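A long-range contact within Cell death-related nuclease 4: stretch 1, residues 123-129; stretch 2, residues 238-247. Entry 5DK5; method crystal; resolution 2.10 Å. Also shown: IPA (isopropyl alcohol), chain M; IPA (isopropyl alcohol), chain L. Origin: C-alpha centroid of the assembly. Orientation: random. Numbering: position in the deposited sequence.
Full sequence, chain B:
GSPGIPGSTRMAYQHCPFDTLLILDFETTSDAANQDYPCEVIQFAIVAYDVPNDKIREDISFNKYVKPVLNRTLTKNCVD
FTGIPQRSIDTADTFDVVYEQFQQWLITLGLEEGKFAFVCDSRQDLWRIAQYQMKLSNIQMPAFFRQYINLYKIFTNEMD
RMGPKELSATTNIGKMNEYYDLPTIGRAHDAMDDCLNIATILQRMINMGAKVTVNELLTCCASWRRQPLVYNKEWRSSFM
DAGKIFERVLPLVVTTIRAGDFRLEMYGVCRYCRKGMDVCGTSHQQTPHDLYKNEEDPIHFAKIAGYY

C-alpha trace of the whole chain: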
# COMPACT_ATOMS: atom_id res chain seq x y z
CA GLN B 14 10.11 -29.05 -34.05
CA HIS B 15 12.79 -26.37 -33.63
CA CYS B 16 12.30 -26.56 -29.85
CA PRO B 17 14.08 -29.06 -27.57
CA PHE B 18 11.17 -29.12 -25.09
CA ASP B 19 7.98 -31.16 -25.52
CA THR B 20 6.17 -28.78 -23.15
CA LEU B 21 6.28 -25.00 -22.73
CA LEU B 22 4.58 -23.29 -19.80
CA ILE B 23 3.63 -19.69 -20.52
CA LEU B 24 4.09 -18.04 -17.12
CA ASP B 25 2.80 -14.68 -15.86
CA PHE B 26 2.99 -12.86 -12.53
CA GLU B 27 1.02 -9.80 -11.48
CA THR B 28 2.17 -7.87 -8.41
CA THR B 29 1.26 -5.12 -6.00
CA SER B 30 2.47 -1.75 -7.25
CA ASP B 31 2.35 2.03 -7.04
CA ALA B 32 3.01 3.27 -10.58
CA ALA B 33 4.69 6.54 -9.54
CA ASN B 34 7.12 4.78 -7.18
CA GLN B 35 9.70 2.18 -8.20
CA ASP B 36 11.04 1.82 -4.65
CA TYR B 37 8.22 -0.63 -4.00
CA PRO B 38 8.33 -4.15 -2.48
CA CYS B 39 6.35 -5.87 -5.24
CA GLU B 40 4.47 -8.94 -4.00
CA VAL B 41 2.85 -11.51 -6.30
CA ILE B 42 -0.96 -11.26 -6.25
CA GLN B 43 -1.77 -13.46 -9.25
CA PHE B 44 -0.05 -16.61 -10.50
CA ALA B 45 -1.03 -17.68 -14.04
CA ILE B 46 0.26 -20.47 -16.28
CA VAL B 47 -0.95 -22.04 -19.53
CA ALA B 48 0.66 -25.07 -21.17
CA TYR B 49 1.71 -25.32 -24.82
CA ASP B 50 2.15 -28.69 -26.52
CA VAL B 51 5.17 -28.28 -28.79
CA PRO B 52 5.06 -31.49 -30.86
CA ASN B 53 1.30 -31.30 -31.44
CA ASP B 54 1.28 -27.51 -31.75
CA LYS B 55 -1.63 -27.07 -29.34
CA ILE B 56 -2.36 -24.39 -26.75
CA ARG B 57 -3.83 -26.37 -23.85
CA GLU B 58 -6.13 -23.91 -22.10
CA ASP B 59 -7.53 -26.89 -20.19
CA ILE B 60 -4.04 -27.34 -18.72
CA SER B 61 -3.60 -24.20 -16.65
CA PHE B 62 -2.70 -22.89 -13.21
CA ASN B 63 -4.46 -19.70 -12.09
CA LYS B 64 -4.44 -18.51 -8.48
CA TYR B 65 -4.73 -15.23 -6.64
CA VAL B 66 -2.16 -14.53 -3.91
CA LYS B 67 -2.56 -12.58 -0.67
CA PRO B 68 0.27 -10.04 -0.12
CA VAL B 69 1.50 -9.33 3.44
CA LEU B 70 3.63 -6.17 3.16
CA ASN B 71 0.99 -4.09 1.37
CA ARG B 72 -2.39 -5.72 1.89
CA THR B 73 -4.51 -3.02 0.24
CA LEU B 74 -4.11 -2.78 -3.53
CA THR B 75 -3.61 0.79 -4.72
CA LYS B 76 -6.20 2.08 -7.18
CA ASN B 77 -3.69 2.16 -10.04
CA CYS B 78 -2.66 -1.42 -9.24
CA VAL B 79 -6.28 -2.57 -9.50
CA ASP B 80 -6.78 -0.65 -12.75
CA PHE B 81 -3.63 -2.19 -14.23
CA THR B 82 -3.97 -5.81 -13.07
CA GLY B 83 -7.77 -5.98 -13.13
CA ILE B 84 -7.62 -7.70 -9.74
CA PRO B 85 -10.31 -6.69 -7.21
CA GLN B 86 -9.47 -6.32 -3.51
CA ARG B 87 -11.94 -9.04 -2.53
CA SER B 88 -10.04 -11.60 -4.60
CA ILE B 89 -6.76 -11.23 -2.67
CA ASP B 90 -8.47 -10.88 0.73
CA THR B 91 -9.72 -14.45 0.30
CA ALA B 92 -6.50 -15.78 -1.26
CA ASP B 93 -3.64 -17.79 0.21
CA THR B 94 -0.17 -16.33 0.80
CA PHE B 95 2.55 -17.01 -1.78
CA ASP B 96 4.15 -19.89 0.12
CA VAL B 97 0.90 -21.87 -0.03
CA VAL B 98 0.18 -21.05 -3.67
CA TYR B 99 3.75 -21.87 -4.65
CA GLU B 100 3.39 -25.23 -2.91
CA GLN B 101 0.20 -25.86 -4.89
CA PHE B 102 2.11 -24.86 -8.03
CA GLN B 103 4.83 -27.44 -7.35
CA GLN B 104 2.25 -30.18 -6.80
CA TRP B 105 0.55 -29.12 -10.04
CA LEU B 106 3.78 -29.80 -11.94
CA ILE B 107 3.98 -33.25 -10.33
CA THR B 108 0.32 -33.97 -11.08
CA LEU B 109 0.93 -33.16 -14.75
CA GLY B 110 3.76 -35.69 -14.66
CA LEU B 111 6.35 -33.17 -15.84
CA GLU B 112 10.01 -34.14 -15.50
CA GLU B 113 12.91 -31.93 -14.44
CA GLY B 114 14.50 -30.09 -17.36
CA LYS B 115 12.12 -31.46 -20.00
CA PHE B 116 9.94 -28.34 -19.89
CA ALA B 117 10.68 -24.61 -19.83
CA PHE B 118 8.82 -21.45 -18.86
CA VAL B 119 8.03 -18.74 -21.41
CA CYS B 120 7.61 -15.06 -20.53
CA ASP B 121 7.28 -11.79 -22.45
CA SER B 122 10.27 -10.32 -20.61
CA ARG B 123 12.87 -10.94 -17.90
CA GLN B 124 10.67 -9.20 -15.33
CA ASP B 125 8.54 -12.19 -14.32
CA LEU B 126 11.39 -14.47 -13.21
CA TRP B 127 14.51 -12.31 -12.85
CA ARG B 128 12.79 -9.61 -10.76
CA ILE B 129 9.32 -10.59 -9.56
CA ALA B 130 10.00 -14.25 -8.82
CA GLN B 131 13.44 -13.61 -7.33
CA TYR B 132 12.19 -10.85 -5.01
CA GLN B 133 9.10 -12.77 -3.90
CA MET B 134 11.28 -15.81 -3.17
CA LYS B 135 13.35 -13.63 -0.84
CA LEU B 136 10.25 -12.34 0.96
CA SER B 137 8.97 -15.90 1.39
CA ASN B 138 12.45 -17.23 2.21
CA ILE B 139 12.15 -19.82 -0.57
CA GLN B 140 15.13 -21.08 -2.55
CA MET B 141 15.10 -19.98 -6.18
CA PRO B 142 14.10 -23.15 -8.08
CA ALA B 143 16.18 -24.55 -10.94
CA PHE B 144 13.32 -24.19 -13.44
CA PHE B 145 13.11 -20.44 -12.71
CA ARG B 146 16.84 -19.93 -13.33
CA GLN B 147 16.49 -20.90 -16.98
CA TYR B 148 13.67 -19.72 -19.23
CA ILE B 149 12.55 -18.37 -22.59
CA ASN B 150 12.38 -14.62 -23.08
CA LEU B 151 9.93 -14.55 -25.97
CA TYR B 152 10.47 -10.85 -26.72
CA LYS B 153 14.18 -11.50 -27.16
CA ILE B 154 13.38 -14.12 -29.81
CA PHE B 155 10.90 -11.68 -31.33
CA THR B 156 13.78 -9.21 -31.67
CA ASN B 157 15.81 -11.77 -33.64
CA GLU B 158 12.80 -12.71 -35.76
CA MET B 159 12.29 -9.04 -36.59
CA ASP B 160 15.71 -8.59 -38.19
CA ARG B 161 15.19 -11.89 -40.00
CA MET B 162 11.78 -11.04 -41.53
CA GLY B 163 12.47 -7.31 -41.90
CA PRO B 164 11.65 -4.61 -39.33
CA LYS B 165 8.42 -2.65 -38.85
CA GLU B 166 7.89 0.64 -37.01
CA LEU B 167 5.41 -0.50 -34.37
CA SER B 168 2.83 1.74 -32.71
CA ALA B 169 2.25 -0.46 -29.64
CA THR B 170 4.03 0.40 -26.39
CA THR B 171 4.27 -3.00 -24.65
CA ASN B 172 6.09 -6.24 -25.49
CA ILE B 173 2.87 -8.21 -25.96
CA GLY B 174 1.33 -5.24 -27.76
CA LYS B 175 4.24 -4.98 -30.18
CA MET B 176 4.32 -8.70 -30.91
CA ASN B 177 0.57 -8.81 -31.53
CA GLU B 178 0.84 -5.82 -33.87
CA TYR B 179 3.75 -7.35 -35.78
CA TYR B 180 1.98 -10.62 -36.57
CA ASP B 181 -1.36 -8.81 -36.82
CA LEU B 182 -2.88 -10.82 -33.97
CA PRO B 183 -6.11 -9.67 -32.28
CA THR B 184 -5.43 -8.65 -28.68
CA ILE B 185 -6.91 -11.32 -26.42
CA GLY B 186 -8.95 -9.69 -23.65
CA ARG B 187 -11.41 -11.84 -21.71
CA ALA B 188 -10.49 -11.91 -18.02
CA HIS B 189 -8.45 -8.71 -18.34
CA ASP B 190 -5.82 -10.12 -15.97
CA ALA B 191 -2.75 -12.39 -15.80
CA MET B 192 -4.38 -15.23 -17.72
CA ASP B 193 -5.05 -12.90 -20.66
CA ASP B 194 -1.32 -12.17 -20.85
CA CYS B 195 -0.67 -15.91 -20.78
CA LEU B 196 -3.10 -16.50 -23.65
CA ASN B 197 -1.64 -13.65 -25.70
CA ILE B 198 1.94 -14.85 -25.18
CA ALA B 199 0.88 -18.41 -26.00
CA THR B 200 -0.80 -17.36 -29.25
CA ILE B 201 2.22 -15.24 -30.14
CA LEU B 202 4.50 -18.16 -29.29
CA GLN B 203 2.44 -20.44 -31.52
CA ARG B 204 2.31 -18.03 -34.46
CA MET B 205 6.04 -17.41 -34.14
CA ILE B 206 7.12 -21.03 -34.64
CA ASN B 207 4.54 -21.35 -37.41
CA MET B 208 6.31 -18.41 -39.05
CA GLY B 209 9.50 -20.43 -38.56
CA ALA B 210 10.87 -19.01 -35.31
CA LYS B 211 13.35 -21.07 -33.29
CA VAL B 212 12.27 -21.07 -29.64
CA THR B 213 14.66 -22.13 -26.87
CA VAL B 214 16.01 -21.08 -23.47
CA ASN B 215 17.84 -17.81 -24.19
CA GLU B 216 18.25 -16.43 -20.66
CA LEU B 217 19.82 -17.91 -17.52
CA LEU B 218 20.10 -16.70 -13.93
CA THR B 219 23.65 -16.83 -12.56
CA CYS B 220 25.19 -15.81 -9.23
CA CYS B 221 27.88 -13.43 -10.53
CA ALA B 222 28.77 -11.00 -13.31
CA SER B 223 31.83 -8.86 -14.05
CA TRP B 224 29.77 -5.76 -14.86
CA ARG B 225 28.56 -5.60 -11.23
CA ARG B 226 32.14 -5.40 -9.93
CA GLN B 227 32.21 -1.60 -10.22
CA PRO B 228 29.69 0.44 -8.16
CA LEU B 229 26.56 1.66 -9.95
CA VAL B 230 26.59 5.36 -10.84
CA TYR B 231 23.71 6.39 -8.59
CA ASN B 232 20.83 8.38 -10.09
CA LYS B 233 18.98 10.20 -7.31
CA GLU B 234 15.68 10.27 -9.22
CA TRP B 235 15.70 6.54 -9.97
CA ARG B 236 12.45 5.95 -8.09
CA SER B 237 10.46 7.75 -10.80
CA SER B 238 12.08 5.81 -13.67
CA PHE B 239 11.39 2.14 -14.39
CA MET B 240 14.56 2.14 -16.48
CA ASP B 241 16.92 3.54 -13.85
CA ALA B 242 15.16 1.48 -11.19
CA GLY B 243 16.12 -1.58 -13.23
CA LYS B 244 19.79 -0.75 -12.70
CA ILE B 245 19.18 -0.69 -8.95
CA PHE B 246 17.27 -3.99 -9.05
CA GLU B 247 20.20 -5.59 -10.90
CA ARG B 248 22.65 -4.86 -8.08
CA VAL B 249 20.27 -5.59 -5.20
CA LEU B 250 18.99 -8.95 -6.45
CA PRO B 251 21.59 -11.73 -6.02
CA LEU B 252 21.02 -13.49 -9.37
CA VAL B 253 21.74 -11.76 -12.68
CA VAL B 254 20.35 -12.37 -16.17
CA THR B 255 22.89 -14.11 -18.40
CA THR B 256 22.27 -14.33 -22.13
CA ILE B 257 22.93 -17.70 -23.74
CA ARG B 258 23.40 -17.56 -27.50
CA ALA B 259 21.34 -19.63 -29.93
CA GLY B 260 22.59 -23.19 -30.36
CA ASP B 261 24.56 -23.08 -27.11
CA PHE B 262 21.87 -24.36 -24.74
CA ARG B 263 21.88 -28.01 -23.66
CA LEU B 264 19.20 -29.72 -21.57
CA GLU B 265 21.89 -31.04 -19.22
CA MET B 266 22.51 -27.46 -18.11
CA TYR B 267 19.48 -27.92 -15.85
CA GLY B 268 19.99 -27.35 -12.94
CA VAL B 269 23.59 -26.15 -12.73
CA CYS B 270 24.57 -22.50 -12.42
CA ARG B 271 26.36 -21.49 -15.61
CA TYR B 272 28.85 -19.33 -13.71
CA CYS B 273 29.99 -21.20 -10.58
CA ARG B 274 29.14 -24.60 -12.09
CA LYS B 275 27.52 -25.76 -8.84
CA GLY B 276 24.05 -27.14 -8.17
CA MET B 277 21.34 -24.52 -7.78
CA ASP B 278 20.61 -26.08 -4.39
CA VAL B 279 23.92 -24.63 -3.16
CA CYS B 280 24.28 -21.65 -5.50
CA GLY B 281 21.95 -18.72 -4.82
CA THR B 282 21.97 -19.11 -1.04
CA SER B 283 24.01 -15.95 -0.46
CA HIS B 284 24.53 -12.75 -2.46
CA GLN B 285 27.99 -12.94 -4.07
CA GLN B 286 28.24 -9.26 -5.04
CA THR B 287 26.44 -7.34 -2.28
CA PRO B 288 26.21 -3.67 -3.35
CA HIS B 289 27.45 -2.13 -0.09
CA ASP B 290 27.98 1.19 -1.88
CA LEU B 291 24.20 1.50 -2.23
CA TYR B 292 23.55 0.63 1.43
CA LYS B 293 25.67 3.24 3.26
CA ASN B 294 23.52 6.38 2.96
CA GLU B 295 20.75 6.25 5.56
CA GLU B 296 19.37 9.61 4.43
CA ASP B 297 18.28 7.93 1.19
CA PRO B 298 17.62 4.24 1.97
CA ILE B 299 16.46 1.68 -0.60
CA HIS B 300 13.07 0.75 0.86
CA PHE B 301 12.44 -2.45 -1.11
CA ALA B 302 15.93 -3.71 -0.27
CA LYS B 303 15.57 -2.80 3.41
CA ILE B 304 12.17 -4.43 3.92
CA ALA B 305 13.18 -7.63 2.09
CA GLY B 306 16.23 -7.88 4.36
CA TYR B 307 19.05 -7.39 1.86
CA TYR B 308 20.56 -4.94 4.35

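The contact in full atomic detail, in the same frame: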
# COMPACT_ATOMS: atom_id res chain seq x y z
N ARG B 123 12.09 -10.40 -19.00
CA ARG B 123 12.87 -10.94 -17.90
C ARG B 123 12.18 -10.67 -16.57
O ARG B 123 12.46 -11.34 -15.57
CB ARG B 123 14.27 -10.33 -17.89
CG ARG B 123 14.31 -8.81 -17.76
CD ARG B 123 15.73 -8.29 -17.67
NE ARG B 123 16.53 -8.64 -18.84
CZ ARG B 123 17.84 -8.42 -18.96
NH1 ARG B 123 18.51 -7.85 -17.96
NH2 ARG B 123 18.47 -8.77 -20.06
N GLN B 124 11.28 -9.70 -16.56
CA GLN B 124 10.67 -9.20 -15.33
C GLN B 124 10.06 -10.29 -14.45
O GLN B 124 10.28 -10.31 -13.24
CB GLN B 124 9.61 -8.15 -15.66
CG GLN B 124 10.13 -6.95 -16.43
CD GLN B 124 11.21 -6.21 -15.68
OE1 GLN B 124 11.16 -6.08 -14.46
NE2 GLN B 124 12.21 -5.72 -16.41
N ASP B 125 9.29 -11.19 -15.07
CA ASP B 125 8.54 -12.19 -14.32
C ASP B 125 9.42 -13.06 -13.42
O ASP B 125 9.08 -13.29 -12.26
CB ASP B 125 7.76 -13.10 -15.28
CG ASP B 125 6.61 -12.38 -15.95
OD1 ASP B 125 6.82 -11.81 -17.05
OD2 ASP B 125 5.49 -12.39 -15.40
N LEU B 126 10.55 -13.53 -13.94
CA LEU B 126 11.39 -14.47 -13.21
C LEU B 126 12.64 -13.82 -12.61
O LEU B 126 13.00 -14.10 -11.47
CB LEU B 126 11.79 -15.63 -14.12
CG LEU B 126 10.65 -16.56 -14.55
CD1 LEU B 126 11.18 -17.68 -15.43
CD2 LEU B 126 9.90 -17.14 -13.35
N TRP B 127 13.30 -12.95 -13.36
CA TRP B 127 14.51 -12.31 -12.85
C TRP B 127 14.21 -11.36 -11.69
O TRP B 127 14.95 -11.33 -10.70
CB TRP B 127 15.25 -11.55 -13.95
CG TRP B 127 16.14 -10.48 -13.40
CD1 TRP B 127 17.33 -10.64 -12.76
CD2 TRP B 127 15.89 -9.07 -13.43
NE1 TRP B 127 17.84 -9.42 -12.39
CE2 TRP B 127 16.98 -8.44 -12.79
CE3 TRP B 127 14.85 -8.28 -13.94
CZ2 TRP B 127 17.06 -7.06 -12.65
CZ3 TRP B 127 14.93 -6.91 -13.79
CH2 TRP B 127 16.03 -6.31 -13.15
N ARG B 128 13.14 -10.58 -11.80
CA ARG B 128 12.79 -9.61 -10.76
C ARG B 128 11.70 -10.11 -9.83
O ARG B 128 11.94 -10.34 -8.65
CB ARG B 128 12.35 -8.28 -11.39
CG ARG B 128 11.95 -7.22 -10.37
CD ARG B 128 11.72 -5.85 -11.01
NE ARG B 128 10.59 -5.86 -11.93
CZ ARG B 128 9.32 -5.75 -11.56
NH1 ARG B 128 9.00 -5.62 -10.28
NH2 ARG B 128 8.36 -5.76 -12.48
N ILE B 129 10.49 -10.28 -10.37
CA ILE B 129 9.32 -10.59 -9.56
C ILE B 129 9.48 -11.89 -8.79
O ILE B 129 9.29 -11.92 -7.57
CB ILE B 129 8.05 -10.66 -10.44
CG1 ILE B 129 7.75 -9.28 -11.02
CG2 ILE B 129 6.85 -11.19 -9.63
CD1 ILE B 129 6.58 -9.23 -11.99
N SER B 238 11.73 6.39 -12.37
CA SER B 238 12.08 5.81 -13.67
C SER B 238 12.21 4.30 -13.60
O SER B 238 13.08 3.77 -12.91
CB SER B 238 13.39 6.42 -14.18
OG SER B 238 13.85 5.73 -15.33
N PHE B 239 11.34 3.60 -14.32
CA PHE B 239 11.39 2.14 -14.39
C PHE B 239 12.74 1.68 -14.93
O PHE B 239 13.27 0.66 -14.51
CB PHE B 239 10.25 1.61 -15.26
CG PHE B 239 10.19 0.11 -15.33
CD1 PHE B 239 9.57 -0.62 -14.33
CD2 PHE B 239 10.76 -0.57 -16.39
CE1 PHE B 239 9.52 -2.00 -14.39
CE2 PHE B 239 10.70 -1.95 -16.46
CZ PHE B 239 10.08 -2.66 -15.45
N MET B 240 13.28 2.46 -15.86
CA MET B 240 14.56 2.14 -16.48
C MET B 240 15.70 2.20 -15.47
O MET B 240 16.42 1.22 -15.27
CB MET B 240 14.85 3.10 -17.64
CG MET B 240 15.92 2.62 -18.61
SD MET B 240 15.49 1.09 -19.45
CE MET B 240 13.99 1.57 -20.30
N ASP B 241 15.85 3.35 -14.82
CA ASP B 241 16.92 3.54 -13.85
C ASP B 241 16.73 2.65 -12.63
O ASP B 241 17.69 2.21 -12.01
CB ASP B 241 17.00 5.01 -13.42
CG ASP B 241 17.38 5.93 -14.56
OD1 ASP B 241 18.59 6.01 -14.87
OD2 ASP B 241 16.49 6.58 -15.13
N ALA B 242 15.47 2.38 -12.29
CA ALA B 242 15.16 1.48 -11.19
C ALA B 242 15.67 0.07 -11.51
O ALA B 242 16.09 -0.66 -10.62
CB ALA B 242 13.67 1.46 -10.91
N GLY B 243 15.62 -0.29 -12.79
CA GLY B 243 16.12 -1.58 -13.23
C GLY B 243 17.58 -1.77 -12.87
O GLY B 243 17.99 -2.85 -12.46
N LYS B 244 18.37 -0.71 -13.03
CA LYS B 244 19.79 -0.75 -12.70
C LYS B 244 19.99 -1.04 -11.22
O LYS B 244 20.89 -1.79 -10.85
CB LYS B 244 20.46 0.57 -13.08
CG LYS B 244 20.33 0.94 -14.55
CD LYS B 244 21.09 -0.03 -15.44
CE LYS B 244 20.99 0.36 -16.91
NZ LYS B 244 21.67 -0.62 -17.80
N ILE B 245 19.15 -0.44 -10.38
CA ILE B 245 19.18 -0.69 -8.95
C ILE B 245 18.82 -2.14 -8.64
O ILE B 245 19.51 -2.81 -7.87
CB ILE B 245 18.21 0.24 -8.18
CG1 ILE B 245 18.68 1.70 -8.26
CG2 ILE B 245 18.05 -0.20 -6.73
CD1 ILE B 245 19.96 2.00 -7.49
N PHE B 246 17.72 -2.61 -9.23
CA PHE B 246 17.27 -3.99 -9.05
C PHE B 246 18.38 -4.98 -9.38
O PHE B 246 18.53 -6.00 -8.71
CB PHE B 246 16.06 -4.27 -9.94
CG PHE B 246 14.88 -3.37 -9.68
CD1 PHE B 246 14.71 -2.75 -8.46
CD2 PHE B 246 13.93 -3.16 -10.67
CE1 PHE B 246 13.62 -1.93 -8.22
CE2 PHE B 246 12.84 -2.34 -10.44
CZ PHE B 246 12.68 -1.72 -9.22
N GLU B 247 19.16 -4.68 -10.42
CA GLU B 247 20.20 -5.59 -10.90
C GLU B 247 21.28 -5.82 -9.85
O GLU B 247 21.83 -6.92 -9.75
CB GLU B 247 20.83 -5.04 -12.18
CG GLU B 247 19.97 -5.22 -13.43
CD GLU B 247 20.49 -4.44 -14.63
OE1 GLU B 247 21.49 -3.70 -14.48
OE2 GLU B 247 19.90 -4.57 -15.72
C1 IPA M . 10.98 -5.29 -5.75
C2 IPA M . 11.81 -4.67 -6.85
C3 IPA M . 13.02 -5.55 -7.12
O2 IPA M . 11.03 -4.56 -8.02
C1 IPA L . 13.55 -7.50 -23.41
C2 IPA L . 12.72 -7.56 -22.15
C3 IPA L . 12.38 -6.16 -21.69
O2 IPA L . 13.46 -8.21 -21.15
O HOH W 1 17.77 -6.45 -16.02
O HOH W 2 20.32 -9.01 -10.90

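No direct hydrogen bond crosses between the two stretches; packing and two water bridges join them, burying 301 Å² in total. The helix axes approach no closer than 11.3 Å, at 58° between their N-to-C directions, so long side chains must span the gap.

Stretch 2 opens with S238 at the N-cap, where its OG donates to D241 OD2 (2.8 Å); neither residue touches stretch 1. F239 makes the first contact. Its CA-to-CB bond points sideways, but with chi1 at t the ring extends until CZ lies 3.7 Å from Q124 OE1. R128 NH2 sits near the ring plane, at its edge, 4.4 Å from F239 CE1. Q124 OE1 also accepts a nearly linear hydrogen bond from R128 NE (2.6 Å, 177°), which ties together two side chains facing stretch 2.

One helical turn on, G243 brings backbone rather than side chain to the contact: its O lies at the edge of the W127 ring, 4.0 Å from CH2. K244 points away and takes no part.

F246 is buried and points toward stretch 1. Its CB packs 3.8 Å from W127 CH2, while its CD2 lies 3.5 Å from R128 CD, so the aliphatic part of the arginine meets the aromatic ring. Isopropyl alcohol M, probably from the crystallisation liquor, places O2 over one face of the F246 ring and accepts a hydrogen bond from R128 NH1 (3.2 Å).

E247 uses both its aliphatic and its polar parts. Its CG lies 3.5 Å from W127 CZ2, whereas OE2 stands 4.2 Å from R123 NH1, beyond a salt bridge. Water 1 links this charged pair, accepting from R123 NH1 (2.5 Å) and donating to E247 OE2 (2.9 Å). Water 2 similarly accepts from W127 NE1 (2.9 Å) and donates to E247 O (2.8 Å), satisfying the indole N-H of a buried tryptophan.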